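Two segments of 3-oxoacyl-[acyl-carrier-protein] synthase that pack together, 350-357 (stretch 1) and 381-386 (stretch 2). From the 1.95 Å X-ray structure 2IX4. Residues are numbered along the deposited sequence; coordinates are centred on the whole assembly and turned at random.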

ATOM      1  N   PHE A 350       1.024   3.138  30.278  1.00 21.43           N
ATOM      2  CA  PHE A 350       1.064   2.427  29.006  1.00 21.05           C
ATOM      3  C   PHE A 350       0.394   1.062  29.083  1.00 20.92           C
ATOM      4  O   PHE A 350       0.400   0.411  30.127  1.00 20.92           O
ATOM      5  CB  PHE A 350       2.495   2.325  28.455  1.00 20.93           C
ATOM      6  CG  PHE A 350       3.406   1.460  29.269  1.00 20.60           C
ATOM      7  CD1 PHE A 350       3.650   0.144  28.894  1.00 20.47           C
ATOM      8  CD2 PHE A 350       4.039   1.963  30.402  1.00 20.73           C
ATOM      9  CE1 PHE A 350       4.501  -0.661  29.641  1.00 20.10           C
ATOM     10  CE2 PHE A 350       4.891   1.164  31.159  1.00 20.34           C
ATOM     11  CZ  PHE A 350       5.121  -0.150  30.777  1.00 20.34           C
ATOM     12  N   SER A 351      -0.202   0.654  27.966  1.00 20.77           N
ATOM     13  CA  SER A 351      -0.865  -0.636  27.862  1.00 20.59           C
ATOM     14  C   SER A 351      -0.897  -1.094  26.415  1.00 20.37           C
ATOM     15  O   SER A 351      -0.711  -0.289  25.499  1.00 20.62           O
ATOM     16  CB  SER A 351      -2.295  -0.550  28.406  1.00 20.58           C
ATOM     17  OG  SER A 351      -3.076   0.361  27.650  1.00 21.01           O
ATOM     18  N   SER A 352      -1.118  -2.391  26.218  1.00 20.19           N
ATOM     19  CA  SER A 352      -1.476  -2.922  24.910  1.00 19.90           C
ATOM     20  C   SER A 352      -2.898  -3.464  24.967  1.00 19.66           C
ATOM     21  O   SER A 352      -3.246  -4.214  25.881  1.00 19.51           O
ATOM     22  CB  SER A 352      -0.521  -4.024  24.474  1.00 19.91           C
ATOM     23  OG  SER A 352      -1.008  -4.645  23.295  1.00 20.77           O
ATOM     24  N   THR A 353      -3.709  -3.081  23.986  1.00 19.44           N
ATOM     25  CA  THR A 353      -5.113  -3.485  23.941  1.00 19.31           C
ATOM     26  C   THR A 353      -5.328  -4.758  23.113  1.00 19.64           C
ATOM     27  O   THR A 353      -6.468  -5.196  22.911  1.00 19.57           O
ATOM     28  CB  THR A 353      -6.013  -2.338  23.420  1.00 19.28           C
ATOM     29  OG1 THR A 353      -5.390  -1.709  22.298  1.00 18.86           O
ATOM     30  CG2 THR A 353      -6.229  -1.303  24.500  1.00 19.26           C
ATOM     31  N   LYS A 354      -4.229  -5.362  22.664  1.00 19.82           N
ATOM     32  CA  LYS A 354      -4.280  -6.567  21.832  1.00 20.36           C
ATOM     33  C   LYS A 354      -4.684  -7.835  22.593  1.00 20.60           C
ATOM     34  O   LYS A 354      -5.053  -8.838  21.980  1.00 20.80           O
ATOM     35  CB  LYS A 354      -2.955  -6.772  21.089  1.00 20.27           C
ATOM     36  CG  LYS A 354      -2.756  -5.794  19.931  1.00 20.90           C
ATOM     37  CD  LYS A 354      -1.616  -6.229  19.022  1.00 21.27           C
ATOM     38  CE  LYS A 354      -1.489  -5.347  17.788  1.00 21.98           C
ATOM     39  NZ  LYS A 354      -1.059  -3.958  18.119  1.00 23.27           N
ATOM     40  N   GLY A 355      -4.616  -7.794  23.921  1.00 20.93           N
ATOM     41  CA  GLY A 355      -5.178  -8.867  24.743  1.00 21.24           C
ATOM     42  C   GLY A 355      -6.681  -8.997  24.530  1.00 21.39           C
ATOM     43  O   GLY A 355      -7.231 -10.095  24.617  1.00 21.57           O
ATOM     44  N   ALA A 356      -7.329  -7.871  24.230  1.00 21.36           N
ATOM     45  CA  ALA A 356      -8.783  -7.794  24.051  1.00 21.43           C
ATOM     46  C   ALA A 356      -9.238  -7.948  22.595  1.00 21.57           C
ATOM     47  O   ALA A 356     -10.194  -8.674  22.309  1.00 21.56           O
ATOM     48  CB  ALA A 356      -9.304  -6.482  24.621  1.00 21.22           C
ATOM     49  N   THR A 357      -8.561  -7.252  21.685  1.00 21.76           N
ATOM     50  CA  THR A 357      -8.947  -7.225  20.274  1.00 21.73           C
ATOM     51  C   THR A 357      -8.246  -8.293  19.442  1.00 21.83           C
ATOM     52  O   THR A 357      -8.705  -8.634  18.355  1.00 21.83           O
ATOM     53  CB  THR A 357      -8.625  -5.863  19.623  1.00 21.74           C
ATOM     54  OG1 THR A 357      -7.215  -5.612  19.716  1.00 21.75           O
ATOM     55  CG2 THR A 357      -9.400  -4.735  20.289  1.00 21.67           C
ATOM     56  N   ALA A 381      -7.592   5.402  30.481  1.00 21.20           N
ATOM     57  CA  ALA A 381      -6.601   4.609  29.765  1.00 21.25           C
ATOM     58  C   ALA A 381      -6.955   3.129  29.899  1.00 21.46           C
ATOM     59  O   ALA A 381      -7.178   2.649  31.013  1.00 21.46           O
ATOM     60  CB  ALA A 381      -5.204   4.891  30.299  1.00 21.12           C
ATOM     61  N   PRO A 382      -7.025   2.404  28.766  1.00 21.54           N
ATOM     62  CA  PRO A 382      -7.442   0.999  28.792  1.00 21.55           C
ATOM     63  C   PRO A 382      -6.397   0.057  29.393  1.00 21.54           C
ATOM     64  O   PRO A 382      -5.199   0.356  29.376  1.00 21.64           O
ATOM     65  CB  PRO A 382      -7.675   0.673  27.313  1.00 21.53           C
ATOM     66  CG  PRO A 382      -6.805   1.621  26.577  1.00 21.70           C
ATOM     67  CD  PRO A 382      -6.739   2.875  27.398  1.00 21.51           C
ATOM     68  N   MET A 383      -6.867  -1.071  29.915  1.00 21.39           N
ATOM     69  CA  MET A 383      -6.008  -2.078  30.536  1.00 21.48           C
ATOM     70  C   MET A 383      -5.320  -2.979  29.512  1.00 21.18           C
ATOM     71  O   MET A 383      -5.753  -3.070  28.362  1.00 21.17           O
ATOM     72  CB  MET A 383      -6.833  -2.950  31.491  1.00 21.58           C
ATOM     73  CG  MET A 383      -7.841  -3.870  30.806  1.00 22.45           C
ATOM     74  SD  MET A 383      -8.883  -4.776  31.957  1.00 25.73           S
ATOM     75  CE  MET A 383     -10.126  -3.546  32.343  1.00 24.61           C
ATOM     76  N   THR A 384      -4.245  -3.636  29.946  1.00 20.96           N
ATOM     77  CA  THR A 384      -3.699  -4.793  29.244  1.00 20.82           C
ATOM     78  C   THR A 384      -4.289  -6.026  29.920  1.00 20.85           C
ATOM     79  O   THR A 384      -4.210  -6.160  31.141  1.00 20.74           O
ATOM     80  CB  THR A 384      -2.157  -4.881  29.353  1.00 20.79           C
ATOM     81  OG1 THR A 384      -1.575  -3.601  29.100  1.00 20.69           O
ATOM     82  CG2 THR A 384      -1.597  -5.889  28.362  1.00 20.67           C
ATOM     83  N   LEU A 385      -4.882  -6.917  29.133  1.00 20.98           N
ATOM     84  CA  LEU A 385      -5.433  -8.155  29.670  1.00 21.13           C
ATOM     85  C   LEU A 385      -4.350  -9.215  29.848  1.00 21.26           C
ATOM     86  O   LEU A 385      -3.349  -9.220  29.128  1.00 20.93           O
ATOM     87  CB  LEU A 385      -6.555  -8.693  28.774  1.00 21.24           C
ATOM     88  CG  LEU A 385      -7.918  -7.991  28.786  1.00 21.77           C
ATOM     89  CD1 LEU A 385      -8.833  -8.608  27.740  1.00 21.72           C
ATOM     90  CD2 LEU A 385      -8.576  -8.059  30.158  1.00 22.31           C
ATOM     91  N   ASN A 386      -4.561 -10.088  30.832  1.00 21.55           N
ATOM     92  CA  ASN A 386      -3.764 -11.305  31.039  1.00 22.12           C
ATOM     93  C   ASN A 386      -2.304 -11.129  31.474  1.00 22.62           C
ATOM     94  O   ASN A 386      -1.459 -11.991  31.207  1.00 22.65           O
ATOM     95  CB  ASN A 386      -3.861 -12.235  29.818  1.00 21.89           C
ATOM     96  CG  ASN A 386      -5.277 -12.701  29.547  1.00 22.15           C
ATOM     97  OD1 ASN A 386      -6.030 -13.014  30.471  1.00 21.34           O
ATOM     98  ND2 ASN A 386      -5.645 -12.757  28.272  1.00 22.50           N
TER
HETATM   99  O   HOH W   1      -5.199  -6.006  26.270  1.00 15.58           O

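The first stretch begins in strand at F350 and S351 and is in helix from K354; the second runs alongside without regular structure. No direct backbone-to-backbone hydrogen bond joins them. Instead, hydroxyls and a water do the bonding; S351 CA lies 5.2 Å from T384 CA, and G355 CA 5.0 Å from L385 CA.

S351 points toward the second stretch, and its p rotamer (chi1 62°) places OG 2.7 Å from P382 O, to which it donates. A proline has no amide hydrogen to offer, but its carbonyl remains a good acceptor, and a short side chain reaches it. The reverse pairing follows one residue on in the first stretch and two in the second: S352 N donates to T384 OG1 (3.2 Å), with T384 at chi1 -46° (m) placing OG1 within reach of S352 N. Each stretch thus lends one hydroxyl to the other's backbone.

S352 turns its own side chain to other work. In the t rotamer, its OG accepts a weak bond from K354 N (3.4 Å), capping the helix start. Its carbonyl still serves the contact: water 1 donates to S352 O (2.7 Å) and accepts from L385 N (3.0 Å), bridging the two backbones, while T384 CA approaches S352 O at 3.4 Å in a CA-H...O contact.

Apolar contacts accompany these bonds. T353, at chi1 43° (p), sets its CG2 3.6 Å from P382 CG, methyl against ring. Farther along, L385 adopts the common m,t rotamer and lays CD1 3.8 Å from A356 CB and equally 3.8 Å from G355 O. Glycine at 355 suits this approach: an ideal CB there would point toward the second stretch and sit only 3.1 Å from L385 CB, a tight fit. The rule is economical: a glycine where the backbones come close, one hydroxyl from each stretch for the other's backbone, and a water between S352 O and L385 N.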